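Local coordinates for HD domain-containing protein (Aquifex aeolicus, PDB 2HEK) that is of unproven function but binds zinc and GDP at separate sites and may hydrolyse dGTP, at residues Glu63-Cys66 against Glu67-Val71; Ser201-Arg204 against Ala205-Asn208; Ser340-Ile343 against Ala344-Pro348. One frame throughout, in Å; residues are numbered along the deposited sequence.

Contact 1: residues Glu63-Cys66 against Glu67-Val71; sequences ERIC and ESLKV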
# COMPACT_ATOMS: atom_id res chain seq x y z
N GLU A 63 12.78 -15.06 -13.22
CA GLU A 63 12.98 -16.10 -12.18
C GLU A 63 11.66 -16.61 -11.64
O GLU A 63 11.42 -17.84 -11.57
CB GLU A 63 13.83 -15.55 -11.02
CG GLU A 63 14.31 -16.60 -9.97
CD GLU A 63 15.43 -16.02 -9.12
OE1 GLU A 63 15.19 -14.98 -8.43
OE2 GLU A 63 16.57 -16.56 -9.15
N ARG A 64 10.80 -15.67 -11.26
CA ARG A 64 9.50 -15.99 -10.68
C ARG A 64 8.65 -16.80 -11.65
O ARG A 64 8.06 -17.83 -11.27
CB ARG A 64 8.77 -14.68 -10.29
CG ARG A 64 9.33 -14.00 -9.05
CD ARG A 64 8.86 -14.70 -7.77
NE ARG A 64 9.18 -13.93 -6.56
CZ ARG A 64 10.29 -14.06 -5.83
NH1 ARG A 64 11.22 -14.95 -6.17
NH2 ARG A 64 10.48 -13.31 -4.74
N ILE A 65 8.59 -16.37 -12.91
CA ILE A 65 7.75 -17.07 -13.90
C ILE A 65 8.31 -18.48 -14.16
O ILE A 65 7.54 -19.44 -14.26
CB ILE A 65 7.66 -16.30 -15.24
CG1 ILE A 65 6.87 -14.97 -15.09
CG2 ILE A 65 7.03 -17.19 -16.34
CD1 ILE A 65 7.07 -13.98 -16.28
N CYS A 66 9.63 -18.62 -14.27
CA CYS A 66 10.26 -19.96 -14.42
C CYS A 66 9.94 -20.87 -13.22
O CYS A 66 9.66 -22.07 -13.39
CB CYS A 66 11.78 -19.83 -14.58
SG CYS A 66 12.20 -19.16 -16.19
N GLU A 67 9.98 -20.32 -12.02
CA GLU A 67 9.54 -21.05 -10.81
C GLU A 67 8.08 -21.53 -10.88
O GLU A 67 7.78 -22.70 -10.56
CB GLU A 67 9.82 -20.25 -9.52
CG GLU A 67 11.30 -20.11 -9.22
CD GLU A 67 11.67 -19.09 -8.11
OE1 GLU A 67 10.78 -18.40 -7.56
OE2 GLU A 67 12.90 -18.97 -7.82
N SER A 68 7.17 -20.66 -11.31
CA SER A 68 5.76 -21.02 -11.43
C SER A 68 5.55 -22.05 -12.54
O SER A 68 4.73 -22.97 -12.41
CB SER A 68 4.89 -19.79 -11.70
OG SER A 68 3.59 -20.15 -12.14
N LEU A 69 6.28 -21.89 -13.64
CA LEU A 69 6.09 -22.75 -14.80
C LEU A 69 6.97 -24.01 -14.80
O LEU A 69 6.82 -24.85 -15.70
CB LEU A 69 6.29 -21.96 -16.09
CG LEU A 69 5.31 -20.84 -16.42
CD1 LEU A 69 5.72 -20.25 -17.77
CD2 LEU A 69 3.86 -21.32 -16.45
N LYS A 70 7.86 -24.13 -13.82
CA LYS A 70 8.77 -25.28 -13.67
C LYS A 70 9.63 -25.48 -14.92
O LYS A 70 9.76 -26.60 -15.45
CB LYS A 70 7.98 -26.55 -13.34
CG LYS A 70 7.41 -26.57 -11.92
CD LYS A 70 6.83 -27.95 -11.59
CE LYS A 70 5.38 -28.06 -12.04
NZ LYS A 70 4.47 -27.36 -11.07
N VAL A 71 10.21 -24.37 -15.36
CA VAL A 71 11.02 -24.32 -16.57
C VAL A 71 12.40 -24.93 -16.27
O VAL A 71 13.03 -24.59 -15.27
CB VAL A 71 11.14 -22.85 -17.08
CG1 VAL A 71 12.30 -22.68 -18.04
CG2 VAL A 71 9.83 -22.44 -17.73

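Contact 2: residues Ser201-Arg204 against Ala205-Asn208; sequences SGLR and ALEN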
# COMPACT_ATOMS: atom_id res chain seq x y z
N SER A 201 -8.56 -19.84 -13.57
CA SER A 201 -8.55 -19.21 -12.24
C SER A 201 -7.83 -17.84 -12.26
O SER A 201 -7.87 -17.09 -11.27
CB SER A 201 -7.91 -20.13 -11.22
OG SER A 201 -6.54 -20.38 -11.54
N GLY A 202 -7.15 -17.54 -13.36
CA GLY A 202 -6.48 -16.27 -13.51
C GLY A 202 -7.13 -15.31 -14.48
O GLY A 202 -6.50 -14.33 -14.89
N LEU A 203 -8.39 -15.58 -14.86
CA LEU A 203 -9.08 -14.70 -15.82
C LEU A 203 -9.19 -13.25 -15.35
O LEU A 203 -8.98 -12.32 -16.15
CB LEU A 203 -10.46 -15.22 -16.17
CG LEU A 203 -11.04 -14.68 -17.49
CD1 LEU A 203 -10.04 -14.70 -18.66
CD2 LEU A 203 -12.29 -15.51 -17.87
N ARG A 204 -9.54 -13.06 -14.08
CA ARG A 204 -9.60 -11.73 -13.46
C ARG A 204 -8.24 -11.05 -13.42
O ARG A 204 -8.12 -9.87 -13.75
CB ARG A 204 -10.15 -11.82 -12.04
CG ARG A 204 -11.51 -12.52 -11.91
CD ARG A 204 -12.65 -11.64 -12.35
NE ARG A 204 -12.98 -11.76 -13.76
CZ ARG A 204 -13.78 -12.70 -14.25
NH1 ARG A 204 -14.30 -13.61 -13.44
NH2 ARG A 204 -14.06 -12.73 -15.56
N ALA A 205 -7.20 -11.79 -13.00
CA ALA A 205 -5.84 -11.24 -13.02
C ALA A 205 -5.43 -10.82 -14.42
O ALA A 205 -4.71 -9.84 -14.59
CB ALA A 205 -4.83 -12.24 -12.44
N LEU A 206 -5.84 -11.57 -15.45
CA LEU A 206 -5.52 -11.17 -16.84
C LEU A 206 -6.26 -9.89 -17.25
O LEU A 206 -5.68 -8.99 -17.85
CB LEU A 206 -5.87 -12.30 -17.84
CG LEU A 206 -5.72 -12.00 -19.34
CD1 LEU A 206 -4.27 -11.65 -19.73
CD2 LEU A 206 -6.30 -13.15 -20.21
N GLU A 207 -7.57 -9.82 -16.96
CA GLU A 207 -8.35 -8.60 -17.13
C GLU A 207 -7.64 -7.42 -16.44
O GLU A 207 -7.50 -6.36 -17.03
CB GLU A 207 -9.77 -8.81 -16.54
CG GLU A 207 -10.63 -9.72 -17.45
CD GLU A 207 -12.03 -10.02 -16.92
OE1 GLU A 207 -12.29 -9.77 -15.72
OE2 GLU A 207 -12.85 -10.53 -17.72
N ASN A 208 -7.23 -7.59 -15.19
CA ASN A 208 -6.59 -6.50 -14.47
C ASN A 208 -5.29 -6.06 -15.18
O ASN A 208 -4.99 -4.87 -15.31
CB ASN A 208 -6.25 -6.91 -13.03
CG ASN A 208 -5.46 -5.84 -12.32
OD1 ASN A 208 -5.94 -4.75 -12.15
ND2 ASN A 208 -4.21 -6.13 -11.97
O HOH W 1 -7.68 -14.19 -11.14

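Contact 3: residues Ser340-Ile343 against Ala344-Pro348; sequences SPLI and ASLKP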
# COMPACT_ATOMS: atom_id res chain seq x y z
N SER A 340 -13.92 -14.24 -21.83
CA SER A 340 -14.16 -12.95 -21.11
C SER A 340 -14.88 -11.99 -22.06
O SER A 340 -14.26 -11.46 -23.00
CB SER A 340 -12.84 -12.33 -20.59
OG SER A 340 -12.95 -10.96 -20.14
N PRO A 341 -16.20 -11.77 -21.83
CA PRO A 341 -16.86 -10.76 -22.66
C PRO A 341 -16.14 -9.40 -22.55
O PRO A 341 -16.05 -8.66 -23.55
CB PRO A 341 -18.28 -10.69 -22.07
CG PRO A 341 -18.48 -12.03 -21.38
CD PRO A 341 -17.11 -12.37 -20.83
N LEU A 342 -15.60 -9.08 -21.38
CA LEU A 342 -14.98 -7.75 -21.21
C LEU A 342 -13.73 -7.61 -22.12
O LEU A 342 -13.58 -6.65 -22.89
CB LEU A 342 -14.63 -7.50 -19.74
CG LEU A 342 -13.69 -6.30 -19.56
CD1 LEU A 342 -14.47 -5.05 -19.79
CD2 LEU A 342 -13.00 -6.27 -18.22
N ILE A 343 -12.83 -8.58 -22.04
CA ILE A 343 -11.67 -8.60 -22.92
C ILE A 343 -12.10 -8.55 -24.40
O ILE A 343 -11.50 -7.81 -25.22
CB ILE A 343 -10.80 -9.82 -22.62
CG1 ILE A 343 -10.16 -9.69 -21.22
CG2 ILE A 343 -9.77 -10.01 -23.68
CD1 ILE A 343 -9.30 -10.87 -20.81
N ALA A 344 -13.15 -9.32 -24.73
CA ALA A 344 -13.74 -9.35 -26.07
C ALA A 344 -14.13 -7.96 -26.53
O ALA A 344 -14.16 -7.69 -27.75
CB ALA A 344 -14.99 -10.26 -26.09
N SER A 345 -14.44 -7.09 -25.57
CA SER A 345 -14.99 -5.78 -25.85
C SER A 345 -14.01 -4.58 -25.76
O SER A 345 -14.38 -3.45 -26.15
CB SER A 345 -16.10 -5.51 -24.86
OG SER A 345 -15.53 -5.04 -23.65
N LEU A 346 -12.80 -4.78 -25.23
CA LEU A 346 -11.83 -3.69 -25.08
C LEU A 346 -11.49 -3.07 -26.44
O LEU A 346 -11.00 -3.75 -27.33
CB LEU A 346 -10.53 -4.17 -24.42
CG LEU A 346 -10.63 -4.67 -22.97
CD1 LEU A 346 -9.34 -5.40 -22.52
CD2 LEU A 346 -10.92 -3.47 -22.04
N LYS A 347 -11.74 -1.78 -26.58
CA LYS A 347 -11.50 -1.09 -27.84
C LYS A 347 -10.05 -0.56 -27.92
O LYS A 347 -9.44 -0.29 -26.89
CB LYS A 347 -12.53 0.03 -28.01
CG LYS A 347 -13.99 -0.46 -28.19
CD LYS A 347 -15.01 0.71 -28.13
CE LYS A 347 -16.37 0.31 -28.76
NZ LYS A 347 -17.38 1.42 -28.73
N PRO A 348 -9.50 -0.44 -29.14
CA PRO A 348 -8.17 0.15 -29.28
C PRO A 348 -8.12 1.63 -28.91
O PRO A 348 -9.13 2.33 -28.93
CB PRO A 348 -7.85 -0.03 -30.76
CG PRO A 348 -9.21 -0.09 -31.43
CD PRO A 348 -10.07 -0.83 -30.44
O HOH W 2 -10.80 -6.56 -27.45

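Contact 1: residues Glu63-Cys66 against Glu67-Val71
Leu69 N donates to Ile65 O over 2.8 Å and Glu67 N to Glu63 O over 2.9 Å, i to i+4 bonds of the last turns of helix 51-69. The helix closes in a Schellman motif: Lys70 takes a positive phi (58°), and Val71 N reaches back five residues to Cys66 O, 3.1 Å away. Lys70 accepts this left-handed backbone conformation and is exposed, where a charged chain can meet solvent.

On the outer face Glu67 lies alongside Arg64, their flat ends turned only 22° apart. With Arg64 NH1 3.7 Å from Glu67 OE1, the salt bridge is long and probably contributes modestly. Glu67 also runs beside Glu63, their carboxylate planes nearly parallel (12° apart) and OE2 of Glu63 4.6 Å from OE2 of Glu67; Lys78 pairs with Glu63 and is likely to ease the repulsion between them.

The apolar residues face neighbouring elements, Ile65 packing on Ile153 and Leu69 on Leu189. Ile65 runs side by side with Leu69, and its CG2, anti to the backbone N, is the branch that meets Leu69 CD1 at 3.6 Å. Beyond the turn Val71 comes back onto Cys66, whose small side chain probably helps it approach: Val71 CB is 3.9 Å from Cys66 SG.

Contact 2: residues Ser201-Arg204 against Ala205-Asn208
The guanidinium of Arg204 receives the carboxylate of Glu207 at its edge, through NE and NH2 rather than over a face. Glu207 OE1 lies only 6° out of the guanidinium plane, so NE donates to it straight, over 2.9 Å. Seen from the acid the fit is less regular: NE comes to OE1 from above the carboxylate plane, and the two flat groups are turned 42° apart. The second arm, Arg204 NH2 to Glu207 OE2, is a weak bond of 3.3 Å. Bends at chi2 and chi3 fold the arginine back to its i+3 partner, whereas the glutamate is extended beyond CG.

This salt bridge sits in the first turn of helix 203-221. Gly202 is the N-cap, and its O accepts from Leu206 N at 2.9 Å. Ala205 N, one of the early amides, is served by a water that accepts from it at 3.1 Å and donates to Ser201 O at 2.9 Å. Leu203 CD1 and Leu206 CD2 approach loosely, both leucines facing Val327 of the neighbouring strand.

Ser340 also hydrogen-bonds Glu207 OE2, while Val218 and Phe215, both of the second subunit, pack on Arg204 and Glu207 respectively. With an alanine in place of Arg204, the buried Glu207 would probably lose its cationic mate, and its carboxylate would be less firmly fixed in rotation. A buried acid near a helix start, matched by arginine, Ser340 and probably the helix dipole, is likely to remain ionised.

Contact 3: residues Ser340-Ile343 against Ala344-Pro348
Ser345 swings its hydroxyl back to the carbonyl oxygen of Leu342, three residues earlier, and OG donates to Leu342 O in a short bond of 2.6 Å. With chi1 at 83°, OG stands between its own backbone N and carbonyl carbon, the crowded position, which serine's small hydroxyl tolerates and which turns it toward the preceding turn. OG meets Leu342 O in the carbonyl plane, on a lone pair. Ser345 N grips the same oxygen from above that plane, at 2.8 Å, so one residue supplies both donors to Leu342 O.

At the start of this short helix, Ser340 is the N-cap: its OG accepts from Ile343 N at 3.0 Å in a nearly straight bond (171°), and Glu207 is its second partner. Pro341 suits the first helical position, where a residue needs no amide proton and its ring holds phi near the helical value. Ala344 N closes the turn on Ser340 O, and the small Ala344 CB fits 3.2 Å from Pro341 O.

Leaving the helix, Leu346 N bonds to Ile343 O, a longer contact of 3.3 Å that also arrives from above its carbonyl plane. A water bridges Ile343 O and Leu346 O, donating to both. Ile343 faces Leu206 and Leu210 of helix 203-221, and Leu346 touches Ile211 of that helix. Toward the second subunit, Lys347 N is hydrogen-bonded to Ser345 OG of that chain. Leu346 CD1 rests 4.0 Å from Ile343 CA.

How the contacts relate
Contact 2 is the buried one, whereas contacts 1 and 3 are only partly so. Contact 1 ends a helix of the HD domain range about 18 Å, centre to centre, from contact 2, with no touch between them. Contact 2 opens one helix and contact 3 spans a short one from its N-cap to its exit; these two meet directly. There Ile343 CD1 lies 3.8 Å from Leu206 CD2, where the Glu207 carboxylate probably bonds the capping serine. Both also face the second subunit, which leaves contact 1 alone. The chemistry follows: a long salt bridge on the exposed face of contact 1, a short one in a buried place next to the second subunit at contact 2, and hydroxyl-to-backbone bonds at contact 3.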